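Local coordinates for protein 432aa long hypothetical deoxyribodipyrimidine photolyase (Sulfolobus tokodaii, PDB 2E0I) that probably repairs cyclobutane pyrimidine dimers in DNA with light, using a catalytic FAD and a second FAD that is thought to harvest light, at residues A[330-334]-A[346-350]. Sequence-based numbering, arbitrary orientation.
With FAD (flavin-adenine dinucleotide), chain E.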
ATOM      1  N   GLY A 330       3.626   8.113  12.333  1.00 25.08           N
ATOM      2  CA  GLY A 330       2.671   8.307  11.264  1.00 23.14           C
ATOM      3  C   GLY A 330       2.658   7.117  10.334  1.00 21.49           C
ATOM      4  O   GLY A 330       1.604   6.692   9.885  1.00 20.63           O
ATOM      5  N   GLU A 331       3.838   6.583  10.040  1.00 21.00           N
ATOM      6  CA  GLU A 331       3.960   5.420   9.169  1.00 20.67           C
ATOM      7  C   GLU A 331       3.096   4.292   9.702  1.00 19.80           C
ATOM      8  O   GLU A 331       2.316   3.698   8.959  1.00 17.21           O
ATOM      9  CB  GLU A 331       5.407   4.937   9.122  1.00 23.21           C
ATOM     10  CG  GLU A 331       5.592   3.670   8.308  1.00 27.41           C
ATOM     11  CD  GLU A 331       6.917   2.960   8.575  1.00 29.97           C
ATOM     12  OE1 GLU A 331       7.227   1.997   7.827  1.00 31.89           O
ATOM     13  OE2 GLU A 331       7.636   3.354   9.526  1.00 28.18           O
ATOM     14  N   ARG A 332       3.242   4.005  10.996  1.00 20.21           N
ATOM     15  CA  ARG A 332       2.479   2.941  11.630  1.00 21.24           C
ATOM     16  C   ARG A 332       0.989   3.241  11.661  1.00 20.51           C
ATOM     17  O   ARG A 332       0.163   2.357  11.420  1.00 20.80           O
ATOM     18  CB  ARG A 332       2.953   2.680  13.056  1.00 23.62           C
ATOM     19  CG  ARG A 332       2.764   1.221  13.453  1.00 29.83           C
ATOM     20  CD  ARG A 332       2.097   1.040  14.790  1.00 36.25           C
ATOM     21  NE  ARG A 332       2.871   1.599  15.888  1.00 44.11           N
ATOM     22  CZ  ARG A 332       2.443   1.745  17.144  1.00 47.66           C
ATOM     23  NH1 ARG A 332       1.216   1.372  17.514  1.00 47.73           N
ATOM     24  NH2 ARG A 332       3.259   2.288  18.040  1.00 50.18           N
ATOM     25  N   TYR A 333       0.626   4.480  11.962  1.00 18.48           N
ATOM     26  CA  TYR A 333      -0.785   4.805  11.988  1.00 16.96           C
ATOM     27  C   TYR A 333      -1.427   4.553  10.617  1.00 17.75           C
ATOM     28  O   TYR A 333      -2.506   3.956  10.527  1.00 19.01           O
ATOM     29  CB  TYR A 333      -0.993   6.250  12.399  1.00 15.70           C
ATOM     30  CG  TYR A 333      -2.447   6.571  12.519  1.00 13.63           C
ATOM     31  CD1 TYR A 333      -3.225   5.969  13.504  1.00 12.93           C
ATOM     32  CD2 TYR A 333      -3.066   7.423  11.609  1.00 13.76           C
ATOM     33  CE1 TYR A 333      -4.587   6.203  13.578  1.00 13.64           C
ATOM     34  CE2 TYR A 333      -4.435   7.669  11.673  1.00 14.55           C
ATOM     35  CZ  TYR A 333      -5.185   7.053  12.660  1.00 15.64           C
ATOM     36  OH  TYR A 333      -6.533   7.286  12.719  1.00 17.89           O
ATOM     37  N   PHE A 334      -0.770   5.014   9.555  1.00 16.30           N
ATOM     38  CA  PHE A 334      -1.263   4.812   8.197  1.00 15.28           C
ATOM     39  C   PHE A 334      -1.397   3.333   7.889  1.00 14.24           C
ATOM     40  O   PHE A 334      -2.365   2.920   7.263  1.00 13.43           O
ATOM     41  CB  PHE A 334      -0.304   5.429   7.176  1.00 16.13           C
ATOM     42  CG  PHE A 334      -0.710   6.796   6.701  1.00 17.04           C
ATOM     43  CD1 PHE A 334      -1.454   7.650   7.521  1.00 16.32           C
ATOM     44  CD2 PHE A 334      -0.314   7.246   5.443  1.00 17.45           C
ATOM     45  CE1 PHE A 334      -1.795   8.922   7.099  1.00 15.70           C
ATOM     46  CE2 PHE A 334      -0.650   8.527   5.008  1.00 16.63           C
ATOM     47  CZ  PHE A 334      -1.393   9.366   5.842  1.00 17.00           C
ATOM     48  N   ASN A 346       4.666   2.717   1.603  1.00 15.87           N
ATOM     49  CA  ASN A 346       4.271   3.604   2.691  1.00 17.88           C
ATOM     50  C   ASN A 346       5.526   4.197   3.343  1.00 19.52           C
ATOM     51  O   ASN A 346       5.610   5.411   3.567  1.00 20.56           O
ATOM     52  CB  ASN A 346       3.443   2.848   3.737  1.00 17.89           C
ATOM     53  CG  ASN A 346       2.897   3.766   4.831  1.00 18.30           C
ATOM     54  OD1 ASN A 346       2.287   4.795   4.548  1.00 19.66           O
ATOM     55  ND2 ASN A 346       3.112   3.390   6.083  1.00 18.75           N
ATOM     56  N   ASN A 347       6.507   3.345   3.635  1.00 19.97           N
ATOM     57  CA  ASN A 347       7.746   3.801   4.252  1.00 19.38           C
ATOM     58  C   ASN A 347       8.465   4.836   3.383  1.00 20.23           C
ATOM     59  O   ASN A 347       8.849   5.915   3.864  1.00 19.16           O
ATOM     60  CB  ASN A 347       8.676   2.615   4.495  1.00 19.76           C
ATOM     61  CG  ASN A 347       9.914   3.009   5.268  1.00 21.71           C
ATOM     62  OD1 ASN A 347      10.801   3.696   4.747  1.00 23.22           O
ATOM     63  ND2 ASN A 347       9.976   2.596   6.533  1.00 21.83           N
ATOM     64  N   GLY A 348       8.634   4.498   2.102  1.00 19.69           N
ATOM     65  CA  GLY A 348       9.311   5.375   1.166  1.00 18.91           C
ATOM     66  C   GLY A 348       8.716   6.758   1.146  1.00 19.40           C
ATOM     67  O   GLY A 348       9.429   7.765   1.217  1.00 19.47           O
ATOM     68  N   ASN A 349       7.394   6.808   1.066  1.00 19.76           N
ATOM     69  CA  ASN A 349       6.693   8.077   1.030  1.00 19.02           C
ATOM     70  C   ASN A 349       6.837   8.884   2.310  1.00 19.44           C
ATOM     71  O   ASN A 349       7.046  10.093   2.247  1.00 19.25           O
ATOM     72  CB  ASN A 349       5.225   7.836   0.702  1.00 18.58           C
ATOM     73  CG  ASN A 349       4.967   7.778  -0.799  1.00 18.70           C
ATOM     74  OD1 ASN A 349       4.886   8.812  -1.458  1.00 19.06           O
ATOM     75  ND2 ASN A 349       4.844   6.572  -1.343  1.00 17.65           N
ATOM     76  N   TRP A 350       6.741   8.236   3.470  1.00 19.54           N
ATOM     77  CA  TRP A 350       6.881   8.971   4.720  1.00 19.43           C
ATOM     78  C   TRP A 350       8.255   9.609   4.828  1.00 20.25           C
ATOM     79  O   TRP A 350       8.381  10.797   5.134  1.00 19.56           O
ATOM     80  CB  TRP A 350       6.640   8.069   5.934  1.00 17.69           C
ATOM     81  CG  TRP A 350       5.189   7.961   6.298  1.00 16.07           C
ATOM     82  CD1 TRP A 350       4.314   6.978   5.919  1.00 15.91           C
ATOM     83  CD2 TRP A 350       4.421   8.916   7.044  1.00 13.64           C
ATOM     84  NE1 TRP A 350       3.045   7.268   6.382  1.00 15.03           N
ATOM     85  CE2 TRP A 350       3.084   8.450   7.074  1.00 12.85           C
ATOM     86  CE3 TRP A 350       4.730  10.118   7.685  1.00 11.28           C
ATOM     87  CZ2 TRP A 350       2.066   9.143   7.718  1.00 11.50           C
ATOM     88  CZ3 TRP A 350       3.717  10.811   8.326  1.00 10.80           C
ATOM     89  CH2 TRP A 350       2.402  10.323   8.339  1.00 12.27           C
TER
HETATM   90  PA  FAD E1100      -3.827   7.882  -8.423  1.00 29.54           P
HETATM   91  O1A FAD E1100      -5.093   7.650  -9.154  1.00 31.28           O
HETATM   92  O2A FAD E1100      -2.956   9.066  -8.586  1.00 31.16           O
HETATM   93  O5B FAD E1100      -2.969   6.828  -9.287  1.00 31.26           O
HETATM   94  C5B FAD E1100      -1.552   6.946  -9.429  1.00 32.36           C
HETATM   95  C4B FAD E1100      -0.896   5.573  -9.276  1.00 34.14           C
HETATM   96  O4B FAD E1100       0.534   5.657  -9.397  1.00 35.85           O
HETATM   97  C3B FAD E1100      -1.194   5.015  -7.883  1.00 34.99           C
HETATM   98  O3B FAD E1100      -2.334   4.156  -7.968  1.00 33.17           O
HETATM   99  C2B FAD E1100       0.045   4.153  -7.653  1.00 35.21           C
HETATM  100  O2B FAD E1100      -0.042   2.961  -8.435  1.00 38.01           O
HETATM  101  C1B FAD E1100       1.124   5.077  -8.219  1.00 35.68           C
HETATM  102  N9A FAD E1100       1.482   6.158  -7.270  1.00 34.64           N
HETATM  103  C8A FAD E1100       1.011   7.403  -7.257  1.00 33.40           C
HETATM  104  N7A FAD E1100       1.637   8.109  -6.317  1.00 33.44           N
HETATM  105  C5A FAD E1100       2.514   7.306  -5.722  1.00 33.54           C
HETATM  106  C6A FAD E1100       3.436   7.454  -4.691  1.00 32.04           C
HETATM  107  N6A FAD E1100       3.599   8.624  -4.084  1.00 30.60           N
HETATM  108  N1A FAD E1100       4.173   6.396  -4.319  1.00 31.20           N
HETATM  109  C2A FAD E1100       4.044   5.221  -4.911  1.00 30.40           C
HETATM  110  N3A FAD E1100       3.182   5.046  -5.897  1.00 30.27           N
HETATM  111  C4A FAD E1100       2.410   6.058  -6.322  1.00 33.30           C
HETATM  112  N1  FAD E1100       0.438   3.946  -1.845  1.00 23.25           N
HETATM  113  C2  FAD E1100       0.173   2.597  -1.575  1.00 24.48           C
HETATM  114  O2  FAD E1100      -0.227   1.847  -2.462  1.00 25.23           O
HETATM  115  N3  FAD E1100       0.312   2.106  -0.270  1.00 26.07           N
HETATM  116  C4  FAD E1100       0.706   2.974   0.755  1.00 24.57           C
HETATM  117  O4  FAD E1100       0.883   2.532   1.888  1.00 23.75           O
HETATM  118  C4X FAD E1100       0.951   4.316   0.483  1.00 24.01           C
HETATM  119  N5  FAD E1100       1.259   5.187   1.534  1.00 24.96           N
HETATM  120  C5X FAD E1100       1.529   6.537   1.275  1.00 24.55           C
HETATM  121  C6  FAD E1100       1.850   7.380   2.335  1.00 22.01           C
HETATM  122  C7  FAD E1100       2.155   8.714   2.088  1.00 23.91           C
HETATM  123  C7M FAD E1100       2.534   9.611   3.269  1.00 24.69           C
HETATM  124  C8  FAD E1100       2.131   9.203   0.783  1.00 22.82           C
HETATM  125  C8M FAD E1100       2.489  10.659   0.477  1.00 23.13           C
HETATM  126  C9  FAD E1100       1.808   8.352  -0.270  1.00 23.48           C
HETATM  127  C9A FAD E1100       1.511   7.012  -0.036  1.00 25.13           C
HETATM  128  N10 FAD E1100       1.203   6.135  -1.093  1.00 24.65           N
HETATM  129  C10 FAD E1100       0.826   4.811  -0.813  1.00 23.77           C
HETATM  130  C1' FAD E1100       1.236   6.615  -2.498  1.00 22.81           C
HETATM  131  C2' FAD E1100      -0.053   7.185  -3.097  1.00 24.46           C
HETATM  132  O2' FAD E1100      -0.581   8.217  -2.260  1.00 24.04           O
HETATM  133  C3' FAD E1100      -1.115   6.108  -3.337  1.00 26.29           C
HETATM  134  O3' FAD E1100      -0.554   5.061  -4.133  1.00 28.37           O
HETATM  135  C4' FAD E1100      -2.328   6.679  -4.074  1.00 26.48           C
HETATM  136  O4' FAD E1100      -2.890   7.766  -3.334  1.00 26.67           O
HETATM  137  C5' FAD E1100      -3.398   5.605  -4.284  1.00 27.16           C
HETATM  138  O5' FAD E1100      -4.576   6.159  -4.883  1.00 28.99           O
HETATM  139  P   FAD E1100      -4.823   6.095  -6.473  1.00 27.24           P
HETATM  140  O1P FAD E1100      -4.606   4.699  -6.913  1.00 28.14           O
HETATM  141  O2P FAD E1100      -6.142   6.714  -6.733  1.00 28.17           O
HETATM  142  O3P FAD E1100      -3.647   7.023  -7.070  1.00 30.28           O
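Segments 330-334 and 346-350, on helices 327-337 and 343-353, have their nearest CA atoms at Glu331 and Trp350, 6.4 Å apart; the local axes run roughly antiparallel, at 141°, and come within 9.9 Å. The indole of Trp350 lies between the partner backbone and the flavin. One face lies against the backbone of the partner helix, where CH-pi contacts set Gly330 CA over the six-membered ring and Glu331 CA over the five-membered ring, while methyl C7M of the flavin approaches the opposite face. The edge of the indole points into the face of Phe334 in a T-shaped pair, planes at 71°, with CZ2 over the centre of the phenyl ring. Asn346, its CG anti to the backbone N (chi1 -175°), reaches across to the other helix, where ND2 donates to Glu331 O (3.0 Å), while OD1 stands 3.2 Å from flavin N5. Asn347 ND2 reaches Glu331 OE1 (3.1 Å) from above the carboxylate plane; ND2 is also hydrogen-bonded to Val260 O, and OE1 accepts a hydrogen bond from N6A of the second FAD. Replacing Trp350 by alanine would probably leave the phenyl face of Phe334 without its T-shaped partner and open a gap between the Gly330-Glu331 backbone and the flavin methyl. With Asn349 gripping the adenine of the folded FAD through N1A and N6A, this helix pair belongs to the photolyase flavin pocket, and Glu331 ties it to the second FAD, the proposed light-harvesting cofactor.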